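PDB 3OZY: putative mandelate racemase from Bordetella bronchiseptica, which is of unknown function but belongs to the enolase superfamily, binds magnesium and m-xylarate, and probably acts on a sugar diacid or related carboxylate. Local coordinates for residues 10-15 with 34-39; 308-313 with 359-364. All blocks are in the same frame, centred on the assembly; numbering follows the deposited sequence.

Contact 1. Residues 10-15 with 34-39; sequences AHALST and QMILVE
Four backbone hydrogen bonds join strands 10-15 and 34-39, whose axes run antiparallel. The straightest, His11 N to Leu37 O (2.9 Å, 174° at the hydrogen), meets its carbonyl from above the plane, whereas Leu37 N lies on a lone pair of His11 O; Leu13 and Met35 make the second reciprocal pair. On the face of His11, Leu13, Met35 and Leu37, the imidazole is turned beside its own backbone N (chi1 -55°), and NE2 donates in the ring plane to Glu39 OE1 at 2.8 Å. Ring and carboxylate are nearly coplanar (20°), and Arg41 holds the other oxygen, Glu39 OE2, in a salt bridge. Leu13 and Met35 run alongside each other, Leu13 CD1 to Met35 CG 4.1 Å. On the other face, Ile36 straddles two alanines: CG2 reaches Ala10 CB at 3.6 Å and CD1 lies over Ala12. There too, Gln34 NE2 donates to Ser14 OG (3.0 Å) as well as to Glu378 O. Outward, Leu58, Leu61 and Ile65 of helix 58-73 cover this second face, while Trp367, Val370 and Ile310 back Leu37. This is the antiparallel meander that opens the N-terminal capping domain of the enolase superfamily.

Contact 2. Residues 308-313 with 359-364; sequences DIITVA and PGLGFE
Apolar side chains alone bridge the first turn of helix 309-321 and the loop 359-364; no hydrogen bond crosses between the two segments. The tight spot is the methyl of Ala313, which meets the rim of the Phe363 ring in its plane, CB to CE2 3.3 Å, so the ring turns its edge to Ala313. Phe363 gets there with CG in the crowded position between its backbone N and carbonyl carbon (chi1 49°). Ile310 crosses both loop side chains at about a right angle and shares its branches between them: CG1, beside the backbone N, lies 4.1 Å from Phe363 CZ, and CG2, anti to that N, lies 3.9 Å from Leu361 CD1. The other methyl of Leu361, CD2, stands more loosely off Ala313 CB at 4.4 Å. The helix belongs to the (beta/alpha) barrel of the enolase-superfamily C-terminal domain, and Asp308 forms its N-cap: OD1 accepts Thr311 N (2.9 Å), which approaches from above the carboxylate plane, and more weakly Ile310 N. OD2 bonds instead to Ser51 OG, so both carboxylate oxygens are engaged. Across from the helix, a type II' turn from Pro359 to Gly362 brings Leu361 and Phe363 round to the same partner. Gly360 has the positive phi (65°) of that turn, and Gly362 too has positive phi (96°). Asp116 takes the N-H of Leu361, His317 donates to its carbonyl, and Arg120 binds Phe363 O, tying the loop to helix 102-122 as well. The far side is looser: Pro359 and Gly362 are partly exposed, and Glu364 is exposed to solvent.

In the fold
From the N terminus, strand 5-16 leads through a short excursion with the two small strands 24-25 and 28-29 into strand 32-42, and contact 1 closes that loop within the N-terminal domain. The chain then runs through the helices of that domain and most of the barrel before contact 2 opens at helix 309-321 and closes on the loop ahead of helix 367-372. The two loops follow in series, neither nested nor crossed, yet they touch: Leu37 CD1 lies 3.3 Å from Ile310 CD1, and Met35 CE packs on Asp308 OD2 and Ile310. The start of helix 309-321 thus sits between strand 32-42 and loop 359-364, joining the capping sheet to the barrel.

Contact 1. Residues 10-15 with 34-39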
loop_
_atom_site.group_PDB
_atom_site.type_symbol
_atom_site.label_atom_id
_atom_site.label_comp_id
_atom_site.label_asym_id
_atom_site.label_seq_id
_atom_site.Cartn_x
_atom_site.Cartn_y
_atom_site.Cartn_z
ATOM N N ALA A 10 -15.859 13.374 4.151
ATOM C CA ALA A 10 -14.514 13.452 4.706
ATOM C C ALA A 10 -14.117 14.920 4.838
ATOM O O ALA A 10 -13.842 15.580 3.834
ATOM C CB ALA A 10 -13.551 12.715 3.805
ATOM N N HIS A 11 -14.093 15.421 6.075
ATOM C CA HIS A 11 -13.759 16.825 6.353
ATOM C C HIS A 11 -12.262 16.970 6.561
ATOM O O HIS A 11 -11.720 16.466 7.536
ATOM C CB HIS A 11 -14.463 17.330 7.621
ATOM C CG HIS A 11 -15.950 17.152 7.618
ATOM N ND1 HIS A 11 -16.819 18.138 7.197
ATOM C CD2 HIS A 11 -16.722 16.116 8.015
ATOM C CE1 HIS A 11 -18.062 17.705 7.317
ATOM N NE2 HIS A 11 -18.031 16.480 7.810
ATOM N N ALA A 12 -11.596 17.677 5.657
ATOM C CA ALA A 12 -10.163 17.925 5.790
ATOM C C ALA A 12 -9.886 19.073 6.756
ATOM O O ALA A 12 -10.364 20.197 6.553
ATOM C CB ALA A 12 -9.544 18.206 4.434
ATOM N N LEU A 13 -9.099 18.788 7.793
ATOM C CA LEU A 13 -8.817 19.752 8.850
ATOM C C LEU A 13 -7.322 19.965 9.045
ATOM O O LEU A 13 -6.528 19.027 8.936
ATOM C CB LEU A 13 -9.425 19.275 10.169
ATOM C CG LEU A 13 -10.914 18.945 10.186
ATOM C CD1 LEU A 13 -11.342 18.518 11.586
ATOM C CD2 LEU A 13 -11.727 20.150 9.734
ATOM N N SER A 14 -6.937 21.207 9.338
ATOM C CA SER A 14 -5.550 21.512 9.644
ATOM C C SER A 14 -5.466 22.420 10.863
ATOM O O SER A 14 -6.274 23.342 11.021
ATOM C CB SER A 14 -4.852 22.154 8.444
ATOM O OG SER A 14 -3.450 22.232 8.661
ATOM N N THR A 15 -4.502 22.138 11.736
ATOM C CA THR A 15 -4.253 22.979 12.908
ATOM C C THR A 15 -2.769 23.321 12.970
ATOM O O THR A 15 -1.919 22.490 12.651
ATOM C CB THR A 15 -4.697 22.297 14.223
ATOM O OG1 THR A 15 -3.914 21.113 14.454
ATOM C CG2 THR A 15 -6.167 21.919 14.170
ATOM N N GLN A 34 -2.860 17.558 11.228
ATOM C CA GLN A 34 -3.995 17.468 10.325
ATOM C C GLN A 34 -4.752 16.165 10.519
ATOM O O GLN A 34 -4.252 15.219 11.137
ATOM C CB GLN A 34 -3.512 17.559 8.874
ATOM C CG GLN A 34 -2.692 18.818 8.599
ATOM C CD GLN A 34 -2.381 19.037 7.127
ATOM O OE1 GLN A 34 -2.276 18.093 6.337
ATOM N NE2 GLN A 34 -2.220 20.296 6.751
ATOM N N MET A 35 -5.958 16.121 9.963
ATOM C CA MET A 35 -6.745 14.896 9.949
ATOM C C MET A 35 -7.874 15.029 8.954
ATOM O O MET A 35 -8.213 16.131 8.502
ATOM C CB MET A 35 -7.357 14.618 11.325
ATOM C CG MET A 35 -8.470 15.595 11.709
ATOM S SD MET A 35 -9.180 15.290 13.339
ATOM C CE MET A 35 -10.024 13.739 13.032
ATOM N N ILE A 36 -8.438 13.882 8.601
ATOM C CA ILE A 36 -9.772 13.821 8.030
ATOM C C ILE A 36 -10.736 13.403 9.127
ATOM O O ILE A 36 -10.515 12.403 9.809
ATOM C CB ILE A 36 -9.856 12.757 6.918
ATOM C CG1 ILE A 36 -9.103 13.206 5.671
ATOM C CG2 ILE A 36 -11.318 12.440 6.590
ATOM C CD1 ILE A 36 -9.768 14.352 4.916
ATOM N N LEU A 37 -11.809 14.172 9.298
ATOM C CA LEU A 37 -12.923 13.762 10.132
ATOM C C LEU A 37 -13.954 13.106 9.225
ATOM O O LEU A 37 -14.580 13.779 8.402
ATOM C CB LEU A 37 -13.533 14.968 10.862
ATOM C CG LEU A 37 -14.770 14.665 11.707
ATOM C CD1 LEU A 37 -14.438 13.719 12.834
ATOM C CD2 LEU A 37 -15.382 15.955 12.262
ATOM N N VAL A 38 -14.095 11.789 9.344
ATOM C CA VAL A 38 -15.081 11.058 8.563
ATOM C C VAL A 38 -16.444 11.221 9.213
ATOM O O VAL A 38 -16.559 11.184 10.437
ATOM C CB VAL A 38 -14.729 9.557 8.493
ATOM C CG1 VAL A 38 -15.789 8.783 7.695
ATOM C CG2 VAL A 38 -13.342 9.371 7.881
ATOM N N GLU A 39 -17.467 11.412 8.384
ATOM C CA GLU A 39 -18.841 11.498 8.857
ATOM C C GLU A 39 -19.721 10.602 7.994
ATOM O O GLU A 39 -19.849 10.824 6.790
ATOM C CB GLU A 39 -19.326 12.951 8.801
ATOM C CG GLU A 39 -20.717 13.156 9.384
ATOM C CD GLU A 39 -21.243 14.568 9.185
ATOM O OE1 GLU A 39 -20.482 15.443 8.727
ATOM O OE2 GLU A 39 -22.429 14.803 9.487
#

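Contact 2. Residues 308-313 with 359-364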
loop_
_atom_site.group_PDB
_atom_site.type_symbol
_atom_site.label_atom_id
_atom_site.label_comp_id
_atom_site.label_asym_id
_atom_site.label_seq_id
_atom_site.Cartn_x
_atom_site.Cartn_y
_atom_site.Cartn_z
ATOM N N ASP A 308 -4.796 12.036 16.311
ATOM C CA ASP A 308 -5.842 12.930 16.807
ATOM C C ASP A 308 -6.651 12.223 17.892
ATOM O O ASP A 308 -6.432 11.045 18.163
ATOM C CB ASP A 308 -6.734 13.389 15.652
ATOM C CG ASP A 308 -7.378 12.219 14.924
ATOM O OD1 ASP A 308 -8.248 11.571 15.541
ATOM O OD2 ASP A 308 -7.018 11.952 13.760
ATOM N N ILE A 309 -7.583 12.928 18.519
ATOM C CA ILE A 309 -8.292 12.350 19.648
ATOM C C ILE A 309 -9.222 11.204 19.231
ATOM O O ILE A 309 -9.549 10.340 20.041
ATOM C CB ILE A 309 -9.060 13.426 20.454
ATOM C CG1 ILE A 309 -9.416 12.913 21.855
ATOM C CG2 ILE A 309 -10.297 13.879 19.698
ATOM C CD1 ILE A 309 -8.225 12.669 22.749
ATOM N N ILE A 310 -9.652 11.200 17.975
ATOM C CA ILE A 310 -10.488 10.107 17.492
ATOM C C ILE A 310 -9.666 8.837 17.332
ATOM O O ILE A 310 -10.100 7.762 17.748
ATOM C CB ILE A 310 -11.186 10.459 16.176
ATOM C CG1 ILE A 310 -12.064 11.696 16.382
ATOM C CG2 ILE A 310 -11.994 9.261 15.656
ATOM C CD1 ILE A 310 -12.987 11.984 15.227
ATOM N N THR A 311 -8.468 8.954 16.768
ATOM C CA THR A 311 -7.636 7.758 16.655
ATOM C C THR A 311 -7.262 7.237 18.038
ATOM O O THR A 311 -7.210 6.032 18.266
ATOM C CB THR A 311 -6.379 7.963 15.744
ATOM O OG1 THR A 311 -5.450 8.887 16.332
ATOM C CG2 THR A 311 -6.770 8.494 14.380
ATOM N N VAL A 312 -7.009 8.147 18.972
ATOM C CA VAL A 312 -6.774 7.757 20.352
ATOM C C VAL A 312 -7.988 7.038 20.954
ATOM O O VAL A 312 -7.866 5.925 21.477
ATOM C CB VAL A 312 -6.351 8.978 21.198
ATOM C CG1 VAL A 312 -6.405 8.668 22.704
ATOM C CG2 VAL A 312 -4.959 9.420 20.777
ATOM N N ALA A 313 -9.159 7.665 20.883
ATOM C CA ALA A 313 -10.353 7.068 21.465
ATOM C C ALA A 313 -10.698 5.712 20.861
ATOM O O ALA A 313 -11.058 4.789 21.588
ATOM C CB ALA A 313 -11.552 8.017 21.360
ATOM N N PRO A 359 -22.033 7.040 24.298
ATOM C CA PRO A 359 -22.322 6.070 23.235
ATOM C C PRO A 359 -21.310 6.142 22.095
ATOM O O PRO A 359 -20.774 7.210 21.806
ATOM C CB PRO A 359 -23.702 6.498 22.724
ATOM C CG PRO A 359 -24.254 7.413 23.766
ATOM C CD PRO A 359 -23.084 8.062 24.426
ATOM N N GLY A 360 -21.071 5.012 21.437
ATOM C CA GLY A 360 -20.135 4.966 20.326
ATOM C C GLY A 360 -18.722 5.255 20.807
ATOM O O GLY A 360 -18.260 4.691 21.811
ATOM N N LEU A 361 -18.028 6.152 20.112
ATOM C CA LEU A 361 -16.709 6.584 20.566
ATOM C C LEU A 361 -16.800 7.284 21.921
ATOM O O LEU A 361 -15.828 7.337 22.663
ATOM C CB LEU A 361 -16.031 7.482 19.532
ATOM C CG LEU A 361 -15.542 6.772 18.266
ATOM C CD1 LEU A 361 -15.289 7.783 17.165
ATOM C CD2 LEU A 361 -14.273 5.968 18.570
ATOM N N GLY A 362 -17.972 7.839 22.221
ATOM C CA GLY A 362 -18.277 8.250 23.582
ATOM C C GLY A 362 -18.038 9.697 23.965
ATOM O O GLY A 362 -17.981 10.013 25.150
ATOM N N PHE A 363 -17.891 10.569 22.976
ATOM C CA PHE A 363 -17.744 12.000 23.233
ATOM C C PHE A 363 -18.450 12.805 22.153
ATOM O O PHE A 363 -18.912 12.251 21.162
ATOM C CB PHE A 363 -16.268 12.395 23.275
ATOM C CG PHE A 363 -15.477 11.885 22.109
ATOM C CD1 PHE A 363 -15.721 12.351 20.826
ATOM C CD2 PHE A 363 -14.503 10.921 22.291
ATOM C CE1 PHE A 363 -15.003 11.877 19.752
ATOM C CE2 PHE A 363 -13.781 10.442 21.218
ATOM C CZ PHE A 363 -14.032 10.917 19.947
ATOM N N GLU A 364 -18.501 14.119 22.349
ATOM C CA GLU A 364 -19.105 15.025 21.382
ATOM C C GLU A 364 -18.047 15.780 20.579
ATOM O O GLU A 364 -17.045 16.237 21.131
ATOM C CB GLU A 364 -20.014 16.028 22.098
ATOM C CG GLU A 364 -21.173 15.398 22.856
ATOM C CD GLU A 364 -22.222 14.802 21.933
ATOM O OE1 GLU A 364 -22.025 14.827 20.700
ATOM O OE2 GLU A 364 -23.250 14.308 22.443
#